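Local coordinates for T9SS C-terminal target domain-containing protein (Bacteroides cellulosilyticus, PDB 5JVK) that probably hydrolyses O-glycosidic bonds, as a family 39 glycoside hydrolase of a gut Bacteroides species, at residues Ala354-Arg359 with Ile491-Tyr495; Ala445-Ala450 with Leu487-Ile491; Thr295-Gly299 with Gly427-Val431. All blocks are in the same frame, centred on the assembly; numbering follows the deposited sequence.

Contact 1: residues Ala354-Arg359 with Ile491-Tyr495; sequences AAYLAR and ILPQY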
ATOM      1  N   ALA A 354      -3.571  -6.752   8.652  1.00 15.22           N
ATOM      2  CA  ALA A 354      -2.783  -7.614   7.777  1.00 15.29           C
ATOM      3  C   ALA A 354      -3.676  -8.417   6.836  1.00 15.40           C
ATOM      4  O   ALA A 354      -3.467  -8.417   5.623  1.00 15.52           O
ATOM      5  CB  ALA A 354      -1.916  -8.550   8.607  1.00 15.31           C
ATOM      6  N   ALA A 355      -4.676  -9.085   7.405  1.00 15.50           N
ATOM      7  CA  ALA A 355      -5.643  -9.862   6.626  1.00 15.51           C
ATOM      8  C   ALA A 355      -6.317  -9.021   5.539  1.00 15.63           C
ATOM      9  O   ALA A 355      -6.419  -9.455   4.395  1.00 15.62           O
ATOM     10  CB  ALA A 355      -6.691 -10.477   7.544  1.00 15.43           C
ATOM     11  N   TYR A 356      -6.752  -7.816   5.901  1.00 15.92           N
ATOM     12  CA  TYR A 356      -7.468  -6.941   4.967  1.00 16.15           C
ATOM     13  C   TYR A 356      -6.562  -6.342   3.896  1.00 16.19           C
ATOM     14  O   TYR A 356      -7.028  -6.054   2.793  1.00 16.10           O
ATOM     15  CB  TYR A 356      -8.226  -5.832   5.714  1.00 16.32           C
ATOM     16  CG  TYR A 356      -9.290  -6.307   6.701  1.00 16.58           C
ATOM     17  CD1 TYR A 356      -9.791  -7.620   6.685  1.00 16.71           C
ATOM     18  CD2 TYR A 356      -9.823  -5.425   7.640  1.00 16.70           C
ATOM     19  CE1 TYR A 356     -10.762  -8.031   7.587  1.00 16.73           C
ATOM     20  CE2 TYR A 356     -10.800  -5.833   8.539  1.00 16.80           C
ATOM     21  CZ  TYR A 356     -11.263  -7.137   8.508  1.00 16.77           C
ATOM     22  OH  TYR A 356     -12.230  -7.552   9.397  1.00 16.88           O
ATOM     23  N   LEU A 357      -5.278  -6.162   4.212  1.00 16.33           N
ATOM     24  CA  LEU A 357      -4.296  -5.726   3.214  1.00 16.40           C
ATOM     25  C   LEU A 357      -4.154  -6.769   2.106  1.00 16.29           C
ATOM     26  O   LEU A 357      -4.262  -6.438   0.928  1.00 16.39           O
ATOM     27  CB  LEU A 357      -2.933  -5.460   3.861  1.00 16.51           C
ATOM     28  CG  LEU A 357      -1.847  -4.826   2.971  1.00 16.56           C
ATOM     29  CD1 LEU A 357      -0.940  -3.930   3.801  1.00 16.68           C
ATOM     30  CD2 LEU A 357      -1.009  -5.856   2.219  1.00 16.45           C
ATOM     31  N   ALA A 358      -3.911  -8.018   2.490  1.00 16.17           N
ATOM     32  CA  ALA A 358      -3.777  -9.114   1.527  1.00 16.14           C
ATOM     33  C   ALA A 358      -5.048  -9.283   0.708  1.00 16.20           C
ATOM     34  O   ALA A 358      -4.990  -9.433  -0.513  1.00 16.41           O
ATOM     35  CB  ALA A 358      -3.446 -10.414   2.242  1.00 16.18           C
ATOM     36  N   ARG A 359      -6.189  -9.249   1.393  1.00 16.02           N
ATOM     37  CA  ARG A 359      -7.494  -9.391   0.751  1.00 15.92           C
ATOM     38  C   ARG A 359      -7.821  -8.256  -0.220  1.00 16.03           C
ATOM     39  O   ARG A 359      -8.426  -8.499  -1.267  1.00 15.93           O
ATOM     40  CB  ARG A 359      -8.598  -9.571   1.807  1.00 15.83           C
ATOM     41  CG  ARG A 359      -8.662 -11.005   2.296  1.00 15.79           C
ATOM     42  CD  ARG A 359      -9.202 -11.192   3.702  1.00 15.72           C
ATOM     43  NE  ARG A 359     -10.593 -10.785   3.867  1.00 15.62           N
ATOM     44  CZ  ARG A 359     -11.332 -11.033   4.951  1.00 15.63           C
ATOM     45  NH1 ARG A 359     -10.834 -11.707   5.990  1.00 15.67           N
ATOM     46  NH2 ARG A 359     -12.589 -10.612   4.999  1.00 15.70           N
ATOM     47  N   ILE A 491      -9.369 -15.540   8.583  1.00 18.50           N
ATOM     48  CA  ILE A 491      -9.427 -14.218   7.944  1.00 18.52           C
ATOM     49  C   ILE A 491      -8.175 -13.924   7.104  1.00 18.54           C
ATOM     50  O   ILE A 491      -8.263 -13.235   6.086  1.00 18.57           O
ATOM     51  CB  ILE A 491      -9.697 -13.072   8.960  1.00 18.56           C
ATOM     52  CG1 ILE A 491      -8.570 -12.932   9.999  1.00 18.56           C
ATOM     53  CG2 ILE A 491     -11.043 -13.281   9.651  1.00 18.61           C
ATOM     54  CD1 ILE A 491      -8.724 -11.725  10.899  1.00 18.53           C
ATOM     55  N   LEU A 492      -7.031 -14.462   7.529  1.00 18.50           N
ATOM     56  CA  LEU A 492      -5.766 -14.319   6.813  1.00 18.48           C
ATOM     57  C   LEU A 492      -5.722 -15.289   5.632  1.00 18.70           C
ATOM     58  O   LEU A 492      -5.855 -16.493   5.835  1.00 18.63           O
ATOM     59  CB  LEU A 492      -4.600 -14.617   7.751  1.00 18.43           C
ATOM     60  CG  LEU A 492      -4.474 -13.713   8.987  1.00 18.35           C
ATOM     61  CD1 LEU A 492      -3.808 -14.450  10.141  1.00 18.43           C
ATOM     62  CD2 LEU A 492      -3.725 -12.437   8.630  1.00 18.22           C
ATOM     63  N   PRO A 493      -5.544 -14.778   4.396  1.00 19.06           N
ATOM     64  CA  PRO A 493      -5.500 -15.707   3.266  1.00 19.35           C
ATOM     65  C   PRO A 493      -4.335 -16.692   3.304  1.00 19.79           C
ATOM     66  O   PRO A 493      -3.239 -16.344   3.752  1.00 19.90           O
ATOM     67  CB  PRO A 493      -5.361 -14.783   2.050  1.00 19.29           C
ATOM     68  CG  PRO A 493      -5.933 -13.489   2.494  1.00 19.14           C
ATOM     69  CD  PRO A 493      -5.559 -13.374   3.939  1.00 19.07           C
ATOM     70  N   GLN A 494      -4.599 -17.914   2.847  1.00 20.12           N
ATOM     71  CA  GLN A 494      -3.562 -18.906   2.594  1.00 20.52           C
ATOM     72  C   GLN A 494      -3.568 -19.217   1.107  1.00 21.01           C
ATOM     73  O   GLN A 494      -4.518 -18.876   0.401  1.00 21.33           O
ATOM     74  CB  GLN A 494      -3.780 -20.169   3.433  1.00 20.57           C
ATOM     75  CG  GLN A 494      -4.970 -21.028   3.030  1.00 20.68           C
ATOM     76  CD  GLN A 494      -5.357 -22.013   4.111  1.00 20.76           C
ATOM     77  OE1 GLN A 494      -5.145 -23.214   3.970  1.00 21.10           O
ATOM     78  NE2 GLN A 494      -5.919 -21.506   5.204  1.00 20.59           N
ATOM     79  N   TYR A 495      -2.509 -19.873   0.643  1.00 21.50           N
ATOM     80  CA  TYR A 495      -2.235 -20.017  -0.780  1.00 21.87           C
ATOM     81  C   TYR A 495      -1.800 -21.438  -1.144  1.00 22.68           C
ATOM     82  O   TYR A 495      -0.978 -22.034  -0.445  1.00 22.59           O
ATOM     83  CB  TYR A 495      -1.135 -19.034  -1.190  1.00 21.89           C
ATOM     84  CG  TYR A 495      -1.337 -17.617  -0.696  1.00 21.50           C
ATOM     85  CD1 TYR A 495      -2.106 -16.709  -1.419  1.00 21.46           C
ATOM     86  CD2 TYR A 495      -0.759 -17.187   0.498  1.00 21.43           C
ATOM     87  CE1 TYR A 495      -2.291 -15.408  -0.969  1.00 21.58           C
ATOM     88  CE2 TYR A 495      -0.935 -15.890   0.956  1.00 21.54           C
ATOM     89  CZ  TYR A 495      -1.705 -15.004   0.221  1.00 21.67           C
ATOM     90  OH  TYR A 495      -1.885 -13.719   0.672  1.00 22.11           O
TER
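Arg359, on helix 350-366, reaches across to the chain at Ile491 and shows how one long side chain can join a helix to a loop packed against it. Arg359 NH1 donates to Ile491 O at 3.0 Å with an N-H...O angle of 162°. The donor lies in the carbonyl plane, on a lone pair, and the oxygen in turn lies close to the guanidinium plane. Two torsions carry the group there: CG stands anti to the carbonyl carbon (chi1 -81°), and the chain then bends at chi3 (64°), which turns the guanidinium back along the helix toward Tyr356, whose CE1 lies over one of its faces, toward the rim. On the way Arg359 CG passes 3.7 Å from Pro493 CG, the two side chains crossing at about a right angle.

Beside the arginine, the helix presents alanines. Ala355 CB nestles 3.7 Å from Leu492 CD2 and 3.9 Å from Ile491 CG1, and one turn on, Ala358 CB meets Pro493 CG at 4.0 Å. With these small methyls facing the loop, the backbones can come close: the CA atoms of Ala355 and Leu492 are 4.5 Å apart.

Arg359 NH2 makes a salt bridge with Asp297 OD2. Were the side chain cut back to an alanine here, the Asp297 carboxylate would probably lose its arginine mate and Ile491 O this donor. Where a helix of the (beta/alpha)8 barrel meets the C-terminal beta domain, close apolar packing thus surrounds a buried guanidinium whose charge is probably balanced by Asp297, while its remaining N-H groups can serve neutral acceptors such as Ile491 O.

Contact 2: residues Ala445-Ala450 with Leu487-Ile491; sequences AWTTKA and LNLSI
Leu489 and Thr447 meet through their side chains where strands 484-489 and 439-447 come together. Leu489 CB lies 3.7 Å from Thr447 CG2, and the leucine then spreads its two methyls along the other strand: CD1 rests 3.7 Å from Trp446 O, while CD2 touches Ala445 CB at 3.8 Å. Its CG stands anti to the carbonyl carbon (chi1 -56°), and from there the fork reaches Ala445 and Trp446 with one branch each.

Thr447 also supplies the direct backbone hydrogen bond of the contact, from its N to Ser490 O at 3.0 Å. The bond is nearly straight at the hydrogen (177°), although the donor stands well above the carbonyl plane. With OG1 anti to the backbone N, the hydroxyl faces its own chain and accepts from Lys449 N at 3.1 Å, an ST turn that bends the chain as the strand ends; Asn429 is a further partner of the same oxygen.

In the fold, these strands belong to the two sheets of the C-terminal beta domain: strand 439-447 is part of its six-stranded antiparallel sheet, whereas strand 484-489 pairs with strand 453-458. The short strand segments cross at -47°, and a water bridges Ala445 O and Ser490 N.

Ile491 adds a different kind of contact. Its CA-H points at Thr447 O, with an Ile491 CA to Thr447 O separation of 3.4 Å, and its CG2 branch reaches Lys449 O at 3.8 Å. A second water, accepting from Ile491 N, donates to Ala450 O at 3.0 Å.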
ATOM      1  N   ALA A 445      -7.187 -18.795  -0.595  1.00 20.37           N
ATOM      2  CA  ALA A 445      -8.392 -19.151   0.148  1.00 19.99           C
ATOM      3  C   ALA A 445      -8.444 -18.463   1.503  1.00 19.62           C
ATOM      4  O   ALA A 445      -7.444 -18.405   2.216  1.00 19.73           O
ATOM      5  CB  ALA A 445      -8.483 -20.659   0.318  1.00 20.05           C
ATOM      6  N   TRP A 446      -9.617 -17.936   1.840  1.00 19.19           N
ATOM      7  CA  TRP A 446      -9.860 -17.322   3.139  1.00 18.87           C
ATOM      8  C   TRP A 446     -11.343 -17.375   3.485  1.00 19.32           C
ATOM      9  O   TRP A 446     -12.181 -17.666   2.629  1.00 19.37           O
ATOM     10  CB  TRP A 446      -9.344 -15.872   3.169  1.00 18.46           C
ATOM     11  CG  TRP A 446     -10.153 -14.852   2.393  1.00 17.93           C
ATOM     12  CD1 TRP A 446     -11.252 -14.174   2.829  1.00 17.67           C
ATOM     13  CD2 TRP A 446      -9.891 -14.374   1.068  1.00 17.72           C
ATOM     14  NE1 TRP A 446     -11.702 -13.318   1.858  1.00 17.47           N
ATOM     15  CE2 TRP A 446     -10.888 -13.423   0.763  1.00 17.49           C
ATOM     16  CE3 TRP A 446      -8.918 -14.668   0.103  1.00 17.69           C
ATOM     17  CZ2 TRP A 446     -10.938 -12.755  -0.464  1.00 17.42           C
ATOM     18  CZ3 TRP A 446      -8.968 -14.000  -1.122  1.00 17.64           C
ATOM     19  CH2 TRP A 446      -9.974 -13.055  -1.392  1.00 17.41           C
ATOM     20  N   THR A 447     -11.646 -17.087   4.747  1.00 19.75           N
ATOM     21  CA  THR A 447     -13.022 -16.965   5.214  1.00 20.26           C
ATOM     22  C   THR A 447     -13.238 -15.569   5.784  1.00 20.88           C
ATOM     23  O   THR A 447     -12.323 -14.981   6.364  1.00 20.60           O
ATOM     24  CB  THR A 447     -13.392 -18.047   6.260  1.00 20.40           C
ATOM     25  OG1 THR A 447     -14.764 -17.892   6.648  1.00 20.48           O
ATOM     26  CG2 THR A 447     -12.508 -17.990   7.509  1.00 20.23           C
ATOM     27  N   THR A 448     -14.450 -15.045   5.604  1.00 21.57           N
ATOM     28  CA  THR A 448     -14.867 -13.798   6.241  1.00 22.18           C
ATOM     29  C   THR A 448     -15.252 -13.994   7.719  1.00 23.06           C
ATOM     30  O   THR A 448     -15.344 -13.022   8.466  1.00 22.64           O
ATOM     31  CB  THR A 448     -16.045 -13.152   5.485  1.00 22.08           C
ATOM     32  OG1 THR A 448     -17.140 -14.073   5.405  1.00 21.81           O
ATOM     33  CG2 THR A 448     -15.615 -12.759   4.080  1.00 22.24           C
ATOM     34  N   LYS A 449     -15.479 -15.240   8.137  1.00 24.42           N
ATOM     35  CA  LYS A 449     -15.867 -15.531   9.521  1.00 25.98           C
ATOM     36  C   LYS A 449     -14.685 -15.365  10.478  1.00 26.55           C
ATOM     37  O   LYS A 449     -13.642 -15.997  10.297  1.00 26.53           O
ATOM     38  CB  LYS A 449     -16.462 -16.939   9.631  1.00 26.78           C
ATOM     39  CG  LYS A 449     -17.808 -17.063   8.932  1.00 27.67           C
ATOM     40  CD  LYS A 449     -18.260 -18.504   8.761  1.00 28.60           C
ATOM     41  CE  LYS A 449     -18.604 -19.164  10.086  1.00 29.26           C
ATOM     42  NZ  LYS A 449     -19.489 -20.348   9.891  1.00 29.80           N
ATOM     43  N   ALA A 450     -14.868 -14.512  11.489  1.00 27.20           N
ATOM     44  CA  ALA A 450     -13.821 -14.168  12.461  1.00 27.71           C
ATOM     45  C   ALA A 450     -13.234 -15.389  13.167  1.00 28.69           C
ATOM     46  O   ALA A 450     -12.015 -15.519  13.300  1.00 28.80           O
ATOM     47  CB  ALA A 450     -14.372 -13.194  13.491  1.00 27.35           C
ATOM     48  N   LEU A 487      -8.985 -27.637   4.113  1.00 23.30           N
ATOM     49  CA  LEU A 487      -8.387 -26.327   4.395  1.00 22.98           C
ATOM     50  C   LEU A 487      -9.015 -25.693   5.628  1.00 22.83           C
ATOM     51  O   LEU A 487     -10.237 -25.559   5.701  1.00 22.80           O
ATOM     52  CB  LEU A 487      -8.578 -25.380   3.208  1.00 22.90           C
ATOM     53  CG  LEU A 487      -7.986 -25.805   1.864  1.00 23.05           C
ATOM     54  CD1 LEU A 487      -8.310 -24.763   0.804  1.00 23.07           C
ATOM     55  CD2 LEU A 487      -6.483 -26.011   1.967  1.00 23.16           C
ATOM     56  N   ASN A 488      -8.172 -25.295   6.580  1.00 22.54           N
ATOM     57  CA  ASN A 488      -8.611 -24.610   7.794  1.00 22.26           C
ATOM     58  C   ASN A 488      -8.496 -23.109   7.576  1.00 21.44           C
ATOM     59  O   ASN A 488      -7.436 -22.520   7.789  1.00 21.16           O
ATOM     60  CB  ASN A 488      -7.774 -25.058   8.992  1.00 22.71           C
ATOM     61  CG  ASN A 488      -7.967 -26.529   9.312  1.00 23.44           C
ATOM     62  OD1 ASN A 488      -9.097 -27.004   9.439  1.00 23.50           O
ATOM     63  ND2 ASN A 488      -6.862 -27.263   9.434  1.00 23.88           N
ATOM     64  N   LEU A 489      -9.600 -22.505   7.145  1.00 20.64           N
ATOM     65  CA  LEU A 489      -9.613 -21.109   6.729  1.00 20.04           C
ATOM     66  C   LEU A 489      -9.631 -20.161   7.921  1.00 19.58           C
ATOM     67  O   LEU A 489     -10.284 -20.428   8.934  1.00 19.50           O
ATOM     68  CB  LEU A 489     -10.825 -20.819   5.835  1.00 20.05           C
ATOM     69  CG  LEU A 489     -11.002 -21.668   4.571  1.00 20.27           C
ATOM     70  CD1 LEU A 489     -12.190 -21.151   3.776  1.00 20.46           C
ATOM     71  CD2 LEU A 489      -9.748 -21.668   3.710  1.00 20.35           C
ATOM     72  N   SER A 490      -8.895 -19.061   7.781  1.00 19.07           N
ATOM     73  CA  SER A 490      -8.977 -17.925   8.686  1.00 18.83           C
ATOM     74  C   SER A 490      -9.236 -16.657   7.876  1.00 18.51           C
ATOM     75  O   SER A 490      -9.312 -16.693   6.643  1.00 17.98           O
ATOM     76  CB  SER A 490      -7.678 -17.785   9.494  1.00 18.87           C
ATOM     77  OG  SER A 490      -6.604 -17.323   8.692  1.00 18.64           O
ATOM     78  N   ILE A 491      -9.369 -15.540   8.583  1.00 18.50           N
ATOM     79  CA  ILE A 491      -9.427 -14.218   7.944  1.00 18.52           C
ATOM     80  C   ILE A 491      -8.175 -13.924   7.104  1.00 18.54           C
ATOM     81  O   ILE A 491      -8.263 -13.235   6.086  1.00 18.57           O
ATOM     82  CB  ILE A 491      -9.697 -13.072   8.960  1.00 18.56           C
ATOM     83  CG1 ILE A 491      -8.570 -12.932   9.999  1.00 18.56           C
ATOM     84  CG2 ILE A 491     -11.043 -13.281   9.651  1.00 18.61           C
ATOM     85  CD1 ILE A 491      -8.724 -11.725  10.899  1.00 18.53           C
TER
HETATM   86  O   HOH W   1      -7.267 -18.800   5.097  1.00 19.62           O
HETATM   87  O   HOH W   2     -10.105 -16.460  11.258  1.00 20.45           O

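Contact 3: residues Thr295-Gly299 with Gly427-Val431; sequences TPDFG and GVNKV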
ATOM      1  N   THR A 295     -14.595  -5.282   6.496  1.00 18.98           N
ATOM      2  CA  THR A 295     -13.851  -6.090   5.527  1.00 18.89           C
ATOM      3  C   THR A 295     -13.868  -5.431   4.140  1.00 18.93           C
ATOM      4  O   THR A 295     -14.783  -4.668   3.828  1.00 18.98           O
ATOM      5  CB  THR A 295     -14.439  -7.512   5.361  1.00 18.76           C
ATOM      6  OG1 THR A 295     -15.769  -7.433   4.832  1.00 18.75           O
ATOM      7  CG2 THR A 295     -14.455  -8.269   6.681  1.00 18.74           C
ATOM      8  N   PRO A 296     -12.860  -5.730   3.301  1.00 18.88           N
ATOM      9  CA  PRO A 296     -12.943  -5.332   1.898  1.00 18.81           C
ATOM     10  C   PRO A 296     -13.940  -6.179   1.099  1.00 18.79           C
ATOM     11  O   PRO A 296     -14.390  -5.742   0.046  1.00 18.88           O
ATOM     12  CB  PRO A 296     -11.519  -5.556   1.389  1.00 18.91           C
ATOM     13  CG  PRO A 296     -10.999  -6.659   2.238  1.00 19.01           C
ATOM     14  CD  PRO A 296     -11.593  -6.427   3.597  1.00 18.99           C
ATOM     15  N   ASP A 297     -14.263  -7.376   1.590  1.00 18.93           N
ATOM     16  CA  ASP A 297     -15.227  -8.270   0.941  1.00 18.92           C
ATOM     17  C   ASP A 297     -16.626  -7.664   0.916  1.00 18.98           C
ATOM     18  O   ASP A 297     -17.240  -7.554  -0.149  1.00 18.82           O
ATOM     19  CB  ASP A 297     -15.296  -9.625   1.663  1.00 19.13           C
ATOM     20  CG  ASP A 297     -13.952 -10.345   1.717  1.00 19.24           C
ATOM     21  OD1 ASP A 297     -13.849 -11.475   1.190  1.00 19.36           O
ATOM     22  OD2 ASP A 297     -13.003  -9.777   2.303  1.00 19.00           O
ATOM     23  N   PHE A 298     -17.116  -7.278   2.097  1.00 19.10           N
ATOM     24  CA  PHE A 298     -18.490  -6.789   2.275  1.00 19.06           C
ATOM     25  C   PHE A 298     -18.621  -5.288   2.547  1.00 19.40           C
ATOM     26  O   PHE A 298     -19.661  -4.704   2.223  1.00 19.84           O
ATOM     27  CB  PHE A 298     -19.180  -7.557   3.403  1.00 18.89           C
ATOM     28  CG  PHE A 298     -19.155  -9.052   3.240  1.00 18.84           C
ATOM     29  CD1 PHE A 298     -19.425  -9.655   2.009  1.00 18.97           C
ATOM     30  CD2 PHE A 298     -18.899  -9.871   4.336  1.00 18.96           C
ATOM     31  CE1 PHE A 298     -19.413 -11.037   1.878  1.00 19.06           C
ATOM     32  CE2 PHE A 298     -18.888 -11.253   4.209  1.00 19.00           C
ATOM     33  CZ  PHE A 298     -19.143 -11.837   2.978  1.00 19.03           C
ATOM     34  N   GLY A 299     -17.603  -4.665   3.144  1.00 19.45           N
ATOM     35  CA  GLY A 299     -17.586  -3.211   3.335  1.00 19.70           C
ATOM     36  C   GLY A 299     -18.753  -2.647   4.134  1.00 19.95           C
ATOM     37  O   GLY A 299     -19.114  -3.198   5.175  1.00 20.05           O
ATOM     38  N   GLY A 427     -18.624 -15.933  -1.642  1.00 23.82           N
ATOM     39  CA  GLY A 427     -19.521 -15.668  -0.520  1.00 23.61           C
ATOM     40  C   GLY A 427     -18.760 -15.543   0.787  1.00 23.51           C
ATOM     41  O   GLY A 427     -17.743 -14.848   0.851  1.00 23.64           O
ATOM     42  N   VAL A 428     -19.253 -16.222   1.820  1.00 23.44           N
ATOM     43  CA  VAL A 428     -18.644 -16.206   3.154  1.00 23.56           C
ATOM     44  C   VAL A 428     -17.192 -16.686   3.085  1.00 23.55           C
ATOM     45  O   VAL A 428     -16.309 -16.076   3.691  1.00 23.82           O
ATOM     46  CB  VAL A 428     -19.468 -17.057   4.156  1.00 23.92           C
ATOM     47  CG1 VAL A 428     -18.714 -17.298   5.460  1.00 24.28           C
ATOM     48  CG2 VAL A 428     -20.793 -16.371   4.453  1.00 24.21           C
ATOM     49  N   ASN A 429     -16.969 -17.774   2.350  1.00 23.48           N
ATOM     50  CA  ASN A 429     -15.628 -18.294   2.065  1.00 23.50           C
ATOM     51  C   ASN A 429     -15.265 -17.996   0.612  1.00 23.59           C
ATOM     52  O   ASN A 429     -16.140 -17.949  -0.251  1.00 23.64           O
ATOM     53  CB  ASN A 429     -15.582 -19.803   2.319  1.00 23.51           C
ATOM     54  CG  ASN A 429     -15.989 -20.170   3.736  1.00 23.53           C
ATOM     55  OD1 ASN A 429     -15.574 -19.527   4.696  1.00 23.56           O
ATOM     56  ND2 ASN A 429     -16.809 -21.204   3.871  1.00 23.44           N
ATOM     57  N   LYS A 430     -13.974 -17.795   0.355  1.00 23.48           N
ATOM     58  CA  LYS A 430     -13.461 -17.490  -0.981  1.00 23.36           C
ATOM     59  C   LYS A 430     -12.386 -18.489  -1.346  1.00 22.99           C
ATOM     60  O   LYS A 430     -11.507 -18.757  -0.537  1.00 22.94           O
ATOM     61  CB  LYS A 430     -12.839 -16.088  -1.024  1.00 23.84           C
ATOM     62  CG  LYS A 430     -13.689 -15.004  -1.665  1.00 24.00           C
ATOM     63  CD  LYS A 430     -14.697 -14.419  -0.700  1.00 24.43           C
ATOM     64  CE  LYS A 430     -15.220 -13.088  -1.207  1.00 24.71           C
ATOM     65  NZ  LYS A 430     -16.222 -12.525  -0.266  1.00 25.03           N
ATOM     66  N   VAL A 431     -12.462 -19.032  -2.560  1.00 22.77           N
ATOM     67  CA  VAL A 431     -11.361 -19.783  -3.168  1.00 22.79           C
ATOM     68  C   VAL A 431     -11.208 -19.268  -4.599  1.00 22.64           C
ATOM     69  O   VAL A 431     -12.112 -19.435  -5.418  1.00 22.67           O
ATOM     70  CB  VAL A 431     -11.600 -21.310  -3.160  1.00 22.86           C
ATOM     71  CG1 VAL A 431     -10.387 -22.043  -3.733  1.00 22.97           C
ATOM     72  CG2 VAL A 431     -11.882 -21.802  -1.745  1.00 22.89           C
TER
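Asp297 and Lys430 come from opposite directions to form a salt bridge, NZ donating to OD1 at 3.0 Å. The carboxylate oxygen uses its anti lone pair, the one directed away from OD2. Lys430 NZ also donates to Gly427 O at 3.0 Å, in the carbonyl plane, so it ties the loop of the other segment to the start of its own strand. A bend at chi2 (83°) folds the lysine back toward Gly427 and makes this double use possible.

The aspartate is itself shared. Its OD2 pairs with Arg359 of helix 350-366 and OD1 also accepts from Trp446 NE1, so two cations and an indole N-H gather round one buried carboxylate. The two positive charges, with the indole N-H as a further donor, would be expected to favour its ionised form.

Further out, Phe298 runs alongside the lysine, the two chains pointing opposite ways. Phe298 CE1 lies 4.1 Å from Lys430 NZ and Phe298 CZ lies 3.9 Å from Gly427 O, both approaches being oblique to the ring. At the ring edge Val428 CA is the neighbour, while Asp297 CB lies over the outer part of one face. The loop that presents these side chains is held by bonds within itself: the side-chain OG1 of Thr295 accepts from Phe298 N at 3.1 Å, an ST motif, and Gly299 N is bonded to Thr295 O at 2.9 Å.

Here a loop following strand 284-287 of the (beta/alpha)8 barrel meets the beginning of strand 429-436, with a buried salt bridge flanked by Phe298 at the interface between the barrel and the C-terminal beta domain.

In the fold
From the N terminus, the chain first runs through the five-stranded sheet and into the (beta/alpha)8 barrel, whose loop 295-299 opens contact 3. Helix 350-366 then opens contact 1 before contact 3 closes at 427-431, so these two cross: their segments alternate along the chain. Contact 2 opens later, at 445-450, and closes at 487-491, so it lies inside the span of contact 1, which ends on the adjoining 491-495; Ile491 belongs to both. Contacts 1 and 3 tie the barrel to the C-terminal beta domain, and contact 2 joins the two sheets within that domain.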